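Local coordinates for protein UDP-N-acetylglucosamine 4,6-dehydratase (Vibrio fischeri, PDB 3PVZ) that probably acts as a lyase, removing water from UDP-N-acetylglucosamine with the help of the NAD cofactor that it binds, at residues R37-G42 with D104-A109; K53-F56 with K62-V65; Q151-G156 with S190-I195. All coordinates share one frame; numbering follows the deposited sequence.

Overall arrangement
All three contacts involve the large sheet of a Rossmann-type NAD-binding domain. Contact 1 sets helix 101-109 on strand 37-41; contact 2, within the sequence that contact 1 spans, packs helix 46-56 on adjacent strand 62-66. Contact 3, later in the chain, joins the end of helix 131-154 to the loop before strand 194-198. The centres of contacts 1 and 2 are about 13 Å apart, the Phe38 backbone probably hydrogen-bonded to Lys62 and His64. The centre of contact 3 is about 14 Å from that of contact 1, Gln151 NE2 probably hydrogen-bonded to Asp104 OD1, and about 20 Å from contact 2's. All pack on the sheet's parallel part; the loop after strand 37-41 reaches the NAD.

Contact 1 (R37-G42 with D104-A109); sequences RFLVLG and DAFIKA. With NA (sodium ion), chain J; NAD (nicotinamide-adenine-dinucleotide), chain E.
Leu39 meets helix 101-109 with both of its methyl groups, each on a different residue. CD1 of Leu39 lies 4.3 Å from CE2 of Phe106, at the ring's edge and near its plane rather than over a face. CD2 of Leu39 approaches CD1 of Ile107 at 4.4 Å, methyl to methyl. With CG of Leu39 anti to the backbone N (chi1 175°), the fork is held out from the strand, one methyl toward each partner. Ile107 has its CB directed past the strand, but a bend at chi2 (-69°) brings CD1 in. The touch is light, 83 Å² over both sides, and wholly apolar. Tyr113 backs it by packing against both Leu39 and Phe106, while Phe94 meets the Phe106 ring with planes at about 50°. At the helix's C-terminal end, Ala109 O binds a sodium ion at 2.5 Å. At the strand's far end, Gly42 brings its CA to 3.7 Å from O4B of the NAD. Strand 37-41 runs between parallel strands 62-66 and 115-118. Helix 101-109 packs on one face of this sheet, and helix 46-56 takes the other through Phe38 and Val40.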
ATOM      1  N   ARG A  37      23.799  -8.302   8.927  1.00 22.76           N
ATOM      2  CA  ARG A  37      22.474  -8.725   8.568  1.00 22.43           C
ATOM      3  C   ARG A  37      21.456  -7.611   8.738  1.00 23.33           C
ATOM      4  O   ARG A  37      21.387  -6.985   9.801  1.00 22.96           O
ATOM      5  CB  ARG A  37      22.118  -9.862   9.495  1.00 22.48           C
ATOM      6  CG  ARG A  37      23.098 -11.075   9.395  1.00 22.69           C
ATOM      7  CD  ARG A  37      22.901 -12.046  10.513  1.00 22.63           C
ATOM      8  NE  ARG A  37      23.260 -11.438  11.794  1.00 25.06           N
ATOM      9  CZ  ARG A  37      23.129 -12.024  12.973  1.00 26.42           C
ATOM     10  NH1 ARG A  37      23.550 -11.392  14.056  1.00 26.93           N
ATOM     11  NH2 ARG A  37      22.608 -13.231  13.083  1.00 29.98           N
ATOM     12  N   PHE A  38      20.605  -7.416   7.741  1.00 22.98           N
ATOM     13  CA  PHE A  38      19.646  -6.331   7.727  1.00 23.31           C
ATOM     14  C   PHE A  38      18.231  -6.807   7.494  1.00 24.03           C
ATOM     15  O   PHE A  38      17.954  -7.608   6.580  1.00 25.62           O
ATOM     16  CB  PHE A  38      19.957  -5.264   6.661  1.00 25.19           C
ATOM     17  CG  PHE A  38      21.317  -4.660   6.753  1.00 23.50           C
ATOM     18  CD1 PHE A  38      21.483  -3.397   7.283  1.00 27.89           C
ATOM     19  CD2 PHE A  38      22.426  -5.354   6.346  1.00 23.79           C
ATOM     20  CE1 PHE A  38      22.727  -2.826   7.374  1.00 29.91           C
ATOM     21  CE2 PHE A  38      23.685  -4.810   6.474  1.00 26.03           C
ATOM     22  CZ  PHE A  38      23.841  -3.543   6.971  1.00 27.06           C
ATOM     23  N   LEU A  39      17.312  -6.184   8.236  1.00 23.12           N
ATOM     24  CA  LEU A  39      15.896  -6.315   8.047  1.00 22.34           C
ATOM     25  C   LEU A  39      15.335  -4.911   7.715  1.00 23.33           C
ATOM     26  O   LEU A  39      15.527  -4.019   8.478  1.00 24.04           O
ATOM     27  CB  LEU A  39      15.276  -6.837   9.353  1.00 22.88           C
ATOM     28  CG  LEU A  39      13.746  -6.935   9.392  1.00 22.73           C
ATOM     29  CD1 LEU A  39      13.155  -7.752   8.122  1.00 24.05           C
ATOM     30  CD2 LEU A  39      13.253  -7.458  10.716  1.00 26.01           C
ATOM     31  N   VAL A  40      14.619  -4.741   6.591  1.00 22.85           N
ATOM     32  CA  VAL A  40      14.008  -3.482   6.244  1.00 22.36           C
ATOM     33  C   VAL A  40      12.527  -3.669   6.166  1.00 23.91           C
ATOM     34  O   VAL A  40      11.999  -4.332   5.251  1.00 24.83           O
ATOM     35  CB  VAL A  40      14.542  -2.946   4.868  1.00 23.00           C
ATOM     36  CG1 VAL A  40      13.983  -1.556   4.562  1.00 21.38           C
ATOM     37  CG2 VAL A  40      16.071  -2.921   4.914  1.00 21.50           C
ATOM     38  N   LEU A  41      11.848  -3.020   7.092  1.00 24.13           N
ATOM     39  CA  LEU A  41      10.421  -3.001   7.157  1.00 25.51           C
ATOM     40  C   LEU A  41       9.881  -1.795   6.405  1.00 25.19           C
ATOM     41  O   LEU A  41      10.365  -0.721   6.496  1.00 25.71           O
ATOM     42  CB  LEU A  41      10.014  -2.903   8.628  1.00 24.34           C
ATOM     43  CG  LEU A  41      10.647  -3.992   9.469  1.00 25.73           C
ATOM     44  CD1 LEU A  41      10.094  -3.919  10.881  1.00 25.65           C
ATOM     45  CD2 LEU A  41      10.415  -5.375   8.843  1.00 20.98           C
ATOM     46  N   GLY A  42       8.787  -1.988   5.716  1.00 27.16           N
ATOM     47  CA  GLY A  42       8.295  -0.994   4.782  1.00 27.15           C
ATOM     48  C   GLY A  42       9.277  -0.777   3.666  1.00 26.72           C
ATOM     49  O   GLY A  42       9.363   0.329   3.063  1.00 28.08           O
ATOM     50  N   ASP A 104       4.759 -12.485  12.858  1.00 27.92           N
ATOM     51  CA  ASP A 104       5.289 -12.900  14.178  1.00 28.01           C
ATOM     52  C   ASP A 104       5.902 -14.311  14.091  1.00 26.99           C
ATOM     53  O   ASP A 104       6.891 -14.621  14.786  1.00 27.49           O
ATOM     54  CB  ASP A 104       4.185 -12.864  15.198  1.00 29.14           C
ATOM     55  CG  ASP A 104       3.848 -11.422  15.654  1.00 32.29           C
ATOM     56  OD1 ASP A 104       4.579 -10.462  15.299  1.00 34.56           O
ATOM     57  OD2 ASP A 104       2.881 -11.276  16.408  1.00 33.41           O
ATOM     58  N   ALA A 105       5.333 -15.127  13.221  1.00 24.95           N
ATOM     59  CA  ALA A 105       5.838 -16.473  12.989  1.00 25.96           C
ATOM     60  C   ALA A 105       7.139 -16.388  12.159  1.00 26.16           C
ATOM     61  O   ALA A 105       8.036 -17.170  12.389  1.00 28.18           O
ATOM     62  CB  ALA A 105       4.774 -17.370  12.278  1.00 25.00           C
ATOM     63  N   PHE A 106       7.243 -15.395  11.276  1.00 25.31           N
ATOM     64  CA  PHE A 106       8.486 -15.118  10.523  1.00 26.36           C
ATOM     65  C   PHE A 106       9.596 -14.722  11.484  1.00 26.37           C
ATOM     66  O   PHE A 106      10.691 -15.203  11.364  1.00 29.38           O
ATOM     67  CB  PHE A 106       8.181 -14.058   9.454  1.00 25.52           C
ATOM     68  CG  PHE A 106       9.356 -13.300   8.919  1.00 26.73           C
ATOM     69  CD1 PHE A 106      10.086 -13.787   7.883  1.00 27.99           C
ATOM     70  CD2 PHE A 106       9.618 -12.013   9.323  1.00 28.15           C
ATOM     71  CE1 PHE A 106      11.126 -13.037   7.314  1.00 28.95           C
ATOM     72  CE2 PHE A 106      10.673 -11.263   8.735  1.00 27.18           C
ATOM     73  CZ  PHE A 106      11.421 -11.798   7.776  1.00 26.83           C
ATOM     74  N   ILE A 107       9.301 -13.894  12.469  1.00 26.52           N
ATOM     75  CA  ILE A 107      10.294 -13.495  13.470  1.00 25.59           C
ATOM     76  C   ILE A 107      10.622 -14.637  14.404  1.00 25.90           C
ATOM     77  O   ILE A 107      11.743 -14.849  14.702  1.00 26.56           O
ATOM     78  CB  ILE A 107       9.816 -12.307  14.289  1.00 26.17           C
ATOM     79  CG1 ILE A 107       9.695 -11.109  13.344  1.00 24.31           C
ATOM     80  CG2 ILE A 107      10.768 -12.021  15.538  1.00 19.81           C
ATOM     81  CD1 ILE A 107      10.997 -10.557  12.813  1.00 23.43           C
ATOM     82  N   LYS A 108       9.653 -15.401  14.823  1.00 27.79           N
ATOM     83  CA  LYS A 108       9.931 -16.549  15.712  1.00 28.96           C
ATOM     84  C   LYS A 108      10.849 -17.604  15.030  1.00 27.16           C
ATOM     85  O   LYS A 108      11.737 -18.186  15.652  1.00 25.74           O
ATOM     86  CB  LYS A 108       8.608 -17.184  16.104  1.00 29.95           C
ATOM     87  CG  LYS A 108       8.710 -18.220  17.162  1.00 33.68           C
ATOM     88  CD  LYS A 108       7.377 -18.877  17.463  1.00 35.16           C
ATOM     89  CE  LYS A 108       7.614 -20.047  18.428  1.00 38.85           C
ATOM     90  NZ  LYS A 108       7.809 -21.306  17.744  1.00 36.62           N
ATOM     91  N   ALA A 109      10.634 -17.834  13.726  1.00 25.74           N
ATOM     92  CA  ALA A 109      11.438 -18.797  13.023  1.00 24.74           C
ATOM     93  C   ALA A 109      12.863 -18.266  12.822  1.00 23.95           C
ATOM     94  O   ALA A 109      13.818 -19.031  12.778  1.00 24.90           O
ATOM     95  CB  ALA A 109      10.768 -19.193  11.652  1.00 24.27           C
TER
HETATM   96 NA    NA J 608      15.333 -20.204  14.363  1.00 43.41          NA
HETATM   97  PA  NAD E 501       5.534   5.202   1.743  1.00 31.58           P
HETATM   98  O1A NAD E 501       4.042   5.286   1.732  1.00 31.45           O
HETATM   99  O2A NAD E 501       6.062   5.212   0.340  1.00 31.09           O
HETATM  100  O5B NAD E 501       6.034   3.760   2.189  1.00 31.45           O
HETATM  101  C5B NAD E 501       5.524   3.280   3.452  1.00 29.34           C
HETATM  102  C4B NAD E 501       5.651   1.759   3.313  1.00 29.28           C
HETATM  103  O4B NAD E 501       5.229   1.075   4.474  1.00 26.84           O
HETATM  104  C3B NAD E 501       4.769   1.254   2.126  1.00 27.95           C
HETATM  105  O3B NAD E 501       5.524   0.477   1.219  1.00 31.61           O
HETATM  106  C2B NAD E 501       3.679   0.428   2.847  1.00 27.90           C
HETATM  107  O2B NAD E 501       3.086  -0.590   2.050  1.00 27.07           O
HETATM  108  C1B NAD E 501       4.527  -0.062   4.043  1.00 25.44           C
HETATM  109  N9A NAD E 501       3.676  -0.499   5.140  1.00 27.82           N
HETATM  110  C8A NAD E 501       2.706   0.203   5.744  1.00 25.60           C
HETATM  111  N7A NAD E 501       2.107  -0.508   6.642  1.00 27.29           N
HETATM  112  C5A NAD E 501       2.763  -1.706   6.702  1.00 28.62           C
HETATM  113  C6A NAD E 501       2.597  -2.872   7.444  1.00 27.31           C
HETATM  114  N6A NAD E 501       1.627  -2.868   8.416  1.00 28.79           N
HETATM  115  N1A NAD E 501       3.393  -3.917   7.235  1.00 25.09           N
HETATM  116  C2A NAD E 501       4.331  -3.879   6.295  1.00 25.50           C
HETATM  117  N3A NAD E 501       4.501  -2.810   5.558  1.00 24.89           N
HETATM  118  C4A NAD E 501       3.755  -1.727   5.732  1.00 25.64           C
HETATM  119  O3  NAD E 501       6.116   6.371   2.683  1.00 29.94           O
HETATM  120  PN  NAD E 501       7.628   6.918   2.426  1.00 30.80           P
HETATM  121  O1N NAD E 501       7.586   8.164   1.556  1.00 31.11           O
HETATM  122  O2N NAD E 501       8.672   5.977   1.985  1.00 29.17           O
HETATM  123  O5D NAD E 501       7.912   7.566   3.919  1.00 27.75           O
HETATM  124  C5D NAD E 501       8.286   6.568   4.857  1.00 26.13           C
HETATM  125  C4D NAD E 501       8.488   7.222   6.229  1.00 26.63           C
HETATM  126  O4D NAD E 501       9.229   8.475   6.085  1.00 28.13           O
HETATM  127  C3D NAD E 501       7.120   7.615   6.831  1.00 28.91           C
HETATM  128  O3D NAD E 501       7.125   7.627   8.276  1.00 35.22           O
HETATM  129  C2D NAD E 501       6.969   9.091   6.399  1.00 29.77           C
HETATM  130  O2D NAD E 501       6.089   9.830   7.258  1.00 34.13           O
HETATM  131  C1D NAD E 501       8.408   9.588   6.537  1.00 28.47           C
HETATM  132  N1N NAD E 501       8.657  10.813   5.762  1.00 34.87           N
HETATM  133  C2N NAD E 501       8.499  10.770   4.433  1.00 36.15           C
HETATM  134  C3N NAD E 501       8.735  11.885   3.655  1.00 37.63           C
HETATM  135  C7N NAD E 501       8.539  11.865   2.196  1.00 38.80           C
HETATM  136  O7N NAD E 501       8.698  12.932   1.608  1.00 39.45           O
HETATM  137  N7N NAD E 501       8.171  10.764   1.523  1.00 36.28           N
HETATM  138  C4N NAD E 501       9.150  13.088   4.278  1.00 36.74           C
HETATM  139  C5N NAD E 501       9.318  13.087   5.652  1.00 36.03           C
HETATM  140  C6N NAD E 501       9.052  11.927   6.383  1.00 36.84           C
HETATM  141  O   HOH W   1      14.672 -18.088  15.277  1.00 20.45           O

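Contact 2 (K53-F56 with K62-V65); sequences KEIF and KLHV
Leu63 turns toward Ile55 and Phe56, while the preceding Lys62 reaches away from them to place NZ, a polar atom with several partners, in a salt bridge with Asp110, a hydrogen bond to Gln112 O and a cation-pi contact with Tyr113. This alternation is that of a strand with both faces packed, here in the beta-alpha-beta unit formed by strand 37-41, helix 46-56 and strand 62-66, the first such unit of the Rossmann-type fold. On the way out, CE of Lys62 passes 3.2 Å above one face of the His64 ring, offset toward its rim. His64 ND1 is hydrogen-bonded to Tyr113 OH, a second polar tie on that side of the strand. Toward the helix the contact is apolar and buried, with no hydrogen bond across it and 140 Å² covered in total. Ile55 has CG2 anti to its backbone N, which aims this methyl at the strand, 4.1 Å from CD2 of Leu63. The Phe56 side chain crosses that of Leu63 at about a right angle, and its ring meets Phe91 edge-to-face. One methyl serves both helix residues: CD2 of Leu63 is also 4.0 Å from CB of Phe56, at the edge of the phenyl ring and near its plane.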
ATOM      1  N   LYS A  53      18.231  -0.420  -1.531  1.00 28.66           N
ATOM      2  CA  LYS A  53      19.222  -0.330  -2.610  1.00 29.65           C
ATOM      3  C   LYS A  53      20.565   0.135  -2.037  1.00 29.16           C
ATOM      4  O   LYS A  53      21.570  -0.484  -2.311  1.00 29.56           O
ATOM      5  CB  LYS A  53      18.748   0.593  -3.677  1.00 30.16           C
ATOM      6  CG  LYS A  53      17.511   0.033  -4.345  1.00 33.80           C
ATOM      7  CD  LYS A  53      17.271   0.610  -5.686  1.00 38.78           C
ATOM      8  CE  LYS A  53      16.778   2.012  -5.591  1.00 44.45           C
ATOM      9  NZ  LYS A  53      16.484   2.533  -6.981  1.00 47.38           N
ATOM     10  N   GLU A  54      20.582   1.156  -1.195  1.00 27.78           N
ATOM     11  CA  GLU A  54      21.845   1.529  -0.592  1.00 28.02           C
ATOM     12  C   GLU A  54      22.541   0.388   0.110  1.00 26.17           C
ATOM     13  O   GLU A  54      23.750   0.312   0.093  1.00 25.27           O
ATOM     14  CB  GLU A  54      21.719   2.727   0.364  1.00 29.68           C
ATOM     15  CG  GLU A  54      21.378   3.998  -0.318  1.00 30.59           C
ATOM     16  CD  GLU A  54      22.425   4.418  -1.323  1.00 34.20           C
ATOM     17  OE1 GLU A  54      23.572   4.624  -0.894  1.00 37.05           O
ATOM     18  OE2 GLU A  54      22.099   4.604  -2.508  1.00 36.11           O
ATOM     19  N   ILE A  55      21.797  -0.506   0.708  1.00 26.31           N
ATOM     20  CA  ILE A  55      22.376  -1.648   1.394  1.00 26.85           C
ATOM     21  C   ILE A  55      22.820  -2.680   0.344  1.00 27.78           C
ATOM     22  O   ILE A  55      23.967  -3.142   0.327  1.00 27.43           O
ATOM     23  CB  ILE A  55      21.357  -2.280   2.426  1.00 26.75           C
ATOM     24  CG1 ILE A  55      20.973  -1.254   3.478  1.00 25.73           C
ATOM     25  CG2 ILE A  55      21.918  -3.599   3.014  1.00 26.02           C
ATOM     26  CD1 ILE A  55      19.917  -1.761   4.581  1.00 22.04           C
ATOM     27  N   PHE A  56      21.907  -3.020  -0.554  1.00 27.92           N
ATOM     28  CA  PHE A  56      22.165  -4.060  -1.525  1.00 26.98           C
ATOM     29  C   PHE A  56      23.460  -3.840  -2.344  1.00 27.55           C
ATOM     30  O   PHE A  56      24.204  -4.780  -2.591  1.00 27.26           O
ATOM     31  CB  PHE A  56      20.970  -4.180  -2.473  1.00 26.73           C
ATOM     32  CG  PHE A  56      21.025  -5.401  -3.335  1.00 25.84           C
ATOM     33  CD1 PHE A  56      21.750  -5.394  -4.490  1.00 25.62           C
ATOM     34  CD2 PHE A  56      20.388  -6.566  -2.962  1.00 28.06           C
ATOM     35  CE1 PHE A  56      21.833  -6.521  -5.276  1.00 28.40           C
ATOM     36  CE2 PHE A  56      20.449  -7.714  -3.775  1.00 25.61           C
ATOM     37  CZ  PHE A  56      21.186  -7.663  -4.942  1.00 27.39           C
ATOM     38  N   LYS A  62      23.212 -10.424   4.666  1.00 26.91           N
ATOM     39  CA  LYS A  62      21.807 -10.786   4.834  1.00 25.20           C
ATOM     40  C   LYS A  62      20.998  -9.495   4.697  1.00 24.25           C
ATOM     41  O   LYS A  62      21.330  -8.487   5.329  1.00 20.73           O
ATOM     42  CB  LYS A  62      21.555 -11.449   6.194  1.00 26.12           C
ATOM     43  CG  LYS A  62      20.144 -12.010   6.326  1.00 25.62           C
ATOM     44  CD  LYS A  62      19.918 -12.682   7.635  1.00 28.42           C
ATOM     45  CE  LYS A  62      18.511 -13.314   7.734  1.00 26.49           C
ATOM     46  NZ  LYS A  62      18.311 -13.768   9.151  1.00 25.37           N
ATOM     47  N   LEU A  63      19.981  -9.547   3.818  1.00 23.38           N
ATOM     48  CA  LEU A  63      19.049  -8.493   3.617  1.00 24.15           C
ATOM     49  C   LEU A  63      17.647  -9.001   3.330  1.00 23.46           C
ATOM     50  O   LEU A  63      17.355  -9.572   2.272  1.00 23.26           O
ATOM     51  CB  LEU A  63      19.575  -7.541   2.548  1.00 25.56           C
ATOM     52  CG  LEU A  63      18.601  -6.485   1.990  1.00 29.28           C
ATOM     53  CD1 LEU A  63      18.208  -5.603   3.153  1.00 22.92           C
ATOM     54  CD2 LEU A  63      19.144  -5.661   0.800  1.00 23.76           C
ATOM     55  N   HIS A  64      16.772  -8.793   4.297  1.00 23.41           N
ATOM     56  CA  HIS A  64      15.390  -9.222   4.219  1.00 23.70           C
ATOM     57  C   HIS A  64      14.499  -8.007   4.175  1.00 24.06           C
ATOM     58  O   HIS A  64      14.651  -7.108   4.988  1.00 22.91           O
ATOM     59  CB  HIS A  64      15.002 -10.085   5.394  1.00 24.56           C
ATOM     60  CG  HIS A  64      15.533 -11.477   5.334  1.00 24.34           C
ATOM     61  ND1 HIS A  64      15.143 -12.454   6.229  1.00 21.65           N
ATOM     62  CD2 HIS A  64      16.416 -12.064   4.491  1.00 24.96           C
ATOM     63  CE1 HIS A  64      15.759 -13.595   5.932  1.00 22.89           C
ATOM     64  NE2 HIS A  64      16.556 -13.371   4.886  1.00 26.87           N
ATOM     65  N   VAL A  65      13.621  -7.959   3.146  1.00 24.46           N
ATOM     66  CA  VAL A  65      12.708  -6.844   2.934  1.00 25.65           C
ATOM     67  C   VAL A  65      11.268  -7.282   3.225  1.00 25.50           C
ATOM     68  O   VAL A  65      10.827  -8.309   2.748  1.00 27.20           O
ATOM     69  CB  VAL A  65      12.805  -6.337   1.467  1.00 26.94           C
ATOM     70  CG1 VAL A  65      12.110  -5.014   1.315  1.00 27.74           C
ATOM     71  CG2 VAL A  65      14.302  -6.244   1.034  1.00 28.60           C
TER

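Contact 3 (Q151-G156 with S190-I195); sequences QSIDAG and SEEIAI
The carboxylate of Glu192, the flat group of this contact, meets the Ile153 side chain. CG2 of Ile153 lies 4.0 Å from OE2 of Glu192 and well out of the carboxylate plane, displaced past OE2 instead of sitting over CD. The approach is van der Waals in kind, a methyl set off one face of the carboxylate. The extended Glu192 chain (chi2 180°) carries its carboxylate out to Ile153, and the two side chains cross at about a right angle. Asp154 is a like charge nearby, its OD1 6.5 Å from OE2 of Glu192, too far for contact.

Deeper in, two isoleucines carry the apolar part. CG1 of Ile153 is 3.9 Å from CB of Ile193 and 4.0 Å from CG2 of Ile193, so the helix residue leans on the branch point of its partner. CG1 of Ile193, anti to its backbone N (chi1 -173°), sends CD1 onward to Ser152 CB at 4.3 Å. The hydroxyl of Ser152 is hydrogen-bonded to Thr148 O, one turn back in its own helix. The 192 Å² covered in all makes this contact the largest of the three.

Just beyond Ile153 the helix ends in a Schellman motif: Gly156 has positive phi, and its N bonds Ile153 O at 3.0 Å. Helix 131-154 leads into strand 159-163, and helix 174-189 then leads to the parallel neighbour 194-198. Ile153 touches Lys189 near the end of that second helix, and Ile193 and Ser152 both touch Ala157, so the contact ties together the ends of two successive helices where their chains enter adjacent strands.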
ATOM      1  N   GLN A 151      11.005  -7.211  19.496  1.00 28.98           N
ATOM      2  CA  GLN A 151      11.452  -8.402  18.839  1.00 26.99           C
ATOM      3  C   GLN A 151      12.933  -8.269  18.460  1.00 27.65           C
ATOM      4  O   GLN A 151      13.666  -9.258  18.404  1.00 27.18           O
ATOM      5  CB  GLN A 151      10.594  -8.664  17.605  1.00 27.81           C
ATOM      6  CG  GLN A 151       9.164  -8.913  17.927  1.00 28.15           C
ATOM      7  CD  GLN A 151       8.327  -9.014  16.689  1.00 27.68           C
ATOM      8  OE1 GLN A 151       8.582  -8.335  15.693  1.00 30.69           O
ATOM      9  NE2 GLN A 151       7.317  -9.835  16.745  1.00 24.52           N
ATOM     10  N   SER A 152      13.371  -7.064  18.160  1.00 27.50           N
ATOM     11  CA  SER A 152      14.772  -6.831  17.872  1.00 28.60           C
ATOM     12  C   SER A 152      15.665  -6.976  19.145  1.00 29.36           C
ATOM     13  O   SER A 152      16.760  -7.572  19.064  1.00 30.59           O
ATOM     14  CB  SER A 152      14.939  -5.443  17.257  1.00 28.42           C
ATOM     15  OG  SER A 152      14.231  -5.329  16.025  1.00 29.21           O
ATOM     16  N   ILE A 153      15.223  -6.445  20.287  1.00 30.04           N
ATOM     17  CA  ILE A 153      15.923  -6.653  21.581  1.00 30.99           C
ATOM     18  C   ILE A 153      16.018  -8.142  21.886  1.00 31.80           C
ATOM     19  O   ILE A 153      17.066  -8.634  22.209  1.00 31.32           O
ATOM     20  CB  ILE A 153      15.191  -6.001  22.738  1.00 32.70           C
ATOM     21  CG1 ILE A 153      15.185  -4.466  22.562  1.00 34.08           C
ATOM     22  CG2 ILE A 153      15.834  -6.371  24.102  1.00 31.93           C
ATOM     23  CD1 ILE A 153      13.918  -3.829  23.041  1.00 33.32           C
ATOM     24  N   ASP A 154      14.917  -8.865  21.715  1.00 33.56           N
ATOM     25  CA  ASP A 154      14.864 -10.304  22.016  1.00 34.29           C
ATOM     26  C   ASP A 154      15.843 -11.124  21.180  1.00 33.83           C
ATOM     27  O   ASP A 154      16.352 -12.145  21.633  1.00 33.10           O
ATOM     28  CB  ASP A 154      13.425 -10.843  21.856  1.00 34.32           C
ATOM     29  CG  ASP A 154      12.446 -10.252  22.900  1.00 37.68           C
ATOM     30  OD1 ASP A 154      12.883  -9.605  23.888  1.00 37.82           O
ATOM     31  OD2 ASP A 154      11.222 -10.415  22.715  1.00 43.29           O
ATOM     32  N   ALA A 155      16.122 -10.678  19.963  1.00 32.99           N
ATOM     33  CA  ALA A 155      17.025 -11.424  19.101  1.00 32.99           C
ATOM     34  C   ALA A 155      18.454 -10.914  19.213  1.00 32.57           C
ATOM     35  O   ALA A 155      19.322 -11.377  18.496  1.00 30.70           O
ATOM     36  CB  ALA A 155      16.537 -11.348  17.624  1.00 33.25           C
ATOM     37  N   GLY A 156      18.708  -9.940  20.092  1.00 32.79           N
ATOM     38  CA  GLY A 156      20.061  -9.364  20.184  1.00 33.03           C
ATOM     39  C   GLY A 156      20.533  -8.469  19.023  1.00 32.80           C
ATOM     40  O   GLY A 156      21.729  -8.320  18.848  1.00 33.88           O
ATOM     41  N   SER A 190      14.824   2.760  23.881  1.00 35.20           N
ATOM     42  CA  SER A 190      16.210   3.160  23.775  1.00 35.54           C
ATOM     43  C   SER A 190      17.006   2.993  25.063  1.00 35.51           C
ATOM     44  O   SER A 190      18.209   3.099  25.021  1.00 35.29           O
ATOM     45  CB  SER A 190      16.333   4.601  23.310  1.00 35.90           C
ATOM     46  OG  SER A 190      15.909   5.482  24.282  1.00 36.76           O
ATOM     47  N   GLU A 191      16.340   2.742  26.188  1.00 36.34           N
ATOM     48  CA  GLU A 191      17.028   2.290  27.418  1.00 36.82           C
ATOM     49  C   GLU A 191      17.487   0.815  27.326  1.00 36.52           C
ATOM     50  O   GLU A 191      18.141   0.353  28.240  1.00 36.71           O
ATOM     51  CB  GLU A 191      16.108   2.465  28.647  1.00 37.64           C
ATOM     52  CG  GLU A 191      15.797   3.942  28.925  1.00 37.32           C
ATOM     53  CD  GLU A 191      14.699   4.185  29.950  1.00 39.23           C
ATOM     54  OE1 GLU A 191      13.928   3.263  30.243  1.00 42.00           O
ATOM     55  OE2 GLU A 191      14.584   5.336  30.437  1.00 44.18           O
ATOM     56  N   GLU A 192      17.108   0.087  26.259  1.00 34.41           N
ATOM     57  CA  GLU A 192      17.511  -1.315  26.090  1.00 35.14           C
ATOM     58  C   GLU A 192      18.233  -1.640  24.791  1.00 33.74           C
ATOM     59  O   GLU A 192      18.843  -2.663  24.722  1.00 34.72           O
ATOM     60  CB  GLU A 192      16.306  -2.228  26.134  1.00 34.37           C
ATOM     61  CG  GLU A 192      15.664  -2.271  27.499  1.00 39.24           C
ATOM     62  CD  GLU A 192      14.489  -3.169  27.511  1.00 38.39           C
ATOM     63  OE1 GLU A 192      13.411  -2.590  27.538  1.00 41.37           O
ATOM     64  OE2 GLU A 192      14.648  -4.423  27.447  1.00 40.46           O
ATOM     65  N   ILE A 193      18.098  -0.807  23.771  1.00 32.24           N
ATOM     66  CA  ILE A 193      18.784  -1.006  22.512  1.00 31.13           C
ATOM     67  C   ILE A 193      19.049   0.369  21.934  1.00 31.37           C
ATOM     68  O   ILE A 193      18.258   1.284  22.135  1.00 31.96           O
ATOM     69  CB  ILE A 193      17.896  -1.832  21.523  1.00 30.07           C
ATOM     70  CG1 ILE A 193      18.664  -2.213  20.249  1.00 29.83           C
ATOM     71  CG2 ILE A 193      16.662  -1.068  21.163  1.00 28.97           C
ATOM     72  CD1 ILE A 193      17.911  -3.231  19.345  1.00 28.08           C
ATOM     73  N   ALA A 194      20.178   0.504  21.246  1.00 31.30           N
ATOM     74  CA  ALA A 194      20.489   1.664  20.447  1.00 31.97           C
ATOM     75  C   ALA A 194      19.430   1.925  19.331  1.00 32.39           C
ATOM     76  O   ALA A 194      19.217   1.086  18.434  1.00 32.17           O
ATOM     77  CB  ALA A 194      21.892   1.515  19.827  1.00 30.72           C
ATOM     78  N   ILE A 195      18.813   3.106  19.395  1.00 32.85           N
ATOM     79  CA  ILE A 195      17.843   3.561  18.411  1.00 34.12           C
ATOM     80  C   ILE A 195      18.306   4.891  17.823  1.00 34.20           C
ATOM     81  O   ILE A 195      18.619   5.841  18.563  1.00 36.18           O
ATOM     82  CB  ILE A 195      16.438   3.777  19.056  1.00 34.97           C
ATOM     83  CG1 ILE A 195      15.935   2.480  19.696  1.00 34.60           C
ATOM     84  CG2 ILE A 195      15.416   4.246  18.011  1.00 32.72           C
ATOM     85  CD1 ILE A 195      14.572   2.582  20.384  1.00 35.08           C
TER